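Local structure of AP205 bacteriophage COAT protein (Acinetobacter phage ap205, 5FS4) at the interface of chains A and B. The protein forms the capsid shell of a small single-stranded RNA bacteriophage, its subunits pairing into two-fold symmetric dimers that probably serve as the building blocks of assembly. Residues are numbered along the deposited sequence; one frame, centred on the assembly and turned at random. Chains: chain A/B, AP205 bacteriophage COAT protein.

The interface of chains A and B. Residues chain A 15-18, 20, 32, 34; chain B 109, 120-122.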
# COMPACT_ATOMS: atom_id res chain seq x y z
N ALA A 15 -10.25 15.31 -12.72
CA ALA A 15 -9.13 14.65 -13.46
C ALA A 15 -8.21 13.82 -12.58
O ALA A 15 -7.84 12.69 -12.93
CB ALA A 15 -8.29 15.69 -14.19
N ASN A 16 -7.84 14.43 -11.45
CA ASN A 16 -6.82 13.92 -10.56
C ASN A 16 -7.31 13.24 -9.32
O ASN A 16 -6.49 12.66 -8.62
CB ASN A 16 -5.89 15.05 -10.16
CG ASN A 16 -5.10 15.56 -11.35
OD1 ASN A 16 -4.41 14.78 -12.02
ND2 ASN A 16 -5.22 16.86 -11.65
N LYS A 17 -8.60 13.29 -9.03
CA LYS A 17 -9.06 12.68 -7.78
C LYS A 17 -10.53 12.29 -7.85
O LYS A 17 -11.38 13.10 -8.21
CB LYS A 17 -8.85 13.65 -6.65
CG LYS A 17 -9.47 13.16 -5.36
CD LYS A 17 -8.95 13.79 -4.10
CE LYS A 17 -9.49 13.01 -2.90
NZ LYS A 17 -9.48 13.80 -1.63
N ILE A 18 -10.81 11.04 -7.54
CA ILE A 18 -12.20 10.58 -7.46
C ILE A 18 -12.47 10.01 -6.07
O ILE A 18 -11.61 9.35 -5.52
CB ILE A 18 -12.39 9.48 -8.50
CG1 ILE A 18 -12.18 10.08 -9.92
CG2 ILE A 18 -13.79 8.87 -8.41
CD1 ILE A 18 -12.38 9.12 -11.03
N TRP A 20 -15.24 7.55 -4.33
CA TRP A 20 -16.35 6.64 -4.42
C TRP A 20 -16.97 6.52 -3.01
O TRP A 20 -16.25 6.59 -2.04
CB TRP A 20 -15.81 5.26 -4.83
CG TRP A 20 -15.49 5.09 -6.26
CD1 TRP A 20 -16.32 4.58 -7.23
CD2 TRP A 20 -14.24 5.37 -6.91
NE1 TRP A 20 -15.65 4.52 -8.45
CE2 TRP A 20 -14.39 5.02 -8.29
CE3 TRP A 20 -13.01 5.88 -6.48
CZ2 TRP A 20 -13.35 5.17 -9.23
CZ3 TRP A 20 -11.99 6.03 -7.41
CH2 TRP A 20 -12.17 5.68 -8.77
N ALA A 32 -9.18 8.06 -4.66
CA ALA A 32 -7.89 7.88 -5.34
C ALA A 32 -7.43 9.25 -5.86
O ALA A 32 -8.22 9.90 -6.45
CB ALA A 32 -8.03 6.83 -6.44
N LEU A 34 -4.08 11.37 -7.61
CA LEU A 34 -2.85 11.05 -8.33
C LEU A 34 -2.12 12.34 -8.59
O LEU A 34 -2.73 13.37 -8.88
CB LEU A 34 -3.22 10.36 -9.67
CG LEU A 34 -4.08 9.07 -9.65
CD1 LEU A 34 -4.16 8.52 -11.05
CD2 LEU A 34 -3.60 8.01 -8.70
N LEU B 109 -7.39 -0.19 -9.75
CA LEU B 109 -6.89 1.04 -10.33
C LEU B 109 -5.42 0.95 -10.71
O LEU B 109 -5.04 1.35 -11.80
CB LEU B 109 -7.09 2.20 -9.42
CG LEU B 109 -8.50 2.58 -9.01
CD1 LEU B 109 -8.48 3.81 -8.10
CD2 LEU B 109 -9.39 2.85 -10.20
N LEU B 120 -6.87 8.07 -13.97
CA LEU B 120 -7.99 7.40 -13.31
C LEU B 120 -9.05 6.91 -14.33
O LEU B 120 -9.40 7.58 -15.36
CB LEU B 120 -8.63 8.32 -12.26
CG LEU B 120 -7.76 8.65 -11.03
CD1 LEU B 120 -8.37 9.72 -10.20
CD2 LEU B 120 -7.46 7.42 -10.17
N ASP B 121 -9.57 5.72 -14.07
CA ASP B 121 -10.72 5.21 -14.81
C ASP B 121 -11.98 5.41 -13.97
O ASP B 121 -12.21 4.70 -12.98
CB ASP B 121 -10.50 3.71 -15.17
CG ASP B 121 -11.65 3.15 -16.01
OD1 ASP B 121 -12.71 3.78 -16.07
OD2 ASP B 121 -11.50 2.12 -16.68
N PRO B 122 -12.85 6.35 -14.35
CA PRO B 122 -14.05 6.66 -13.56
C PRO B 122 -15.13 5.56 -13.58
O PRO B 122 -16.08 5.59 -12.76
CB PRO B 122 -14.55 7.97 -14.19
CG PRO B 122 -14.24 7.73 -15.63
CD PRO B 122 -12.91 7.00 -15.67
O HOH W 1 -7.05 10.92 -14.62
O HOH W 2 -16.82 3.80 -10.90
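B:Leu120 pushes its branched tip against A:Leu34, A:Ala32 and A:Ile18, on the sheet face of the partner subunit. The setting is the coat-protein dimer of the single-stranded RNA phages, in which helices of one chain lie over the beta-sheet of the other, and it illustrates how a greasy knob can join two subunits while water completes the rim. With CG anti to its carbonyl carbon (chi1 -67°), B:Leu120 meets A:Leu34 tip to tip, CD2 lying 3.6 Å from A:Leu34 CD1. Its other methyl, CD1, lies over the start of strand 17-22, 3.8 Å from A:Ile18 CG1; the two side chains run alongside one another, pointing opposite ways. Packing is tightest beside this knob, where CD1 of B:Leu109, from helix 92-111, presses to 3.5 Å from the methyl carbon CB of A:Ala32.

Farther out the fit slackens. A:Ile18 CD1 rests 3.9 Å from B:Pro122 CA, while A:Ile18 CG2 lies over one face of the A:Trp20 indole, toward its rim. The B:Asp121 carbonyl oxygen sits at the indole edge, in the ring plane. No direct polar bond links the chains here; instead, one water takes a nearly straight hydrogen bond from A:Trp20 NE1 (171° at H) and reaches B:Pro122 O at 2.7 Å. Another joins the backbone N of B:Leu120, 2.9 Å away, to the carbonyl oxygen of A:Ala15, a poorly ordered residue.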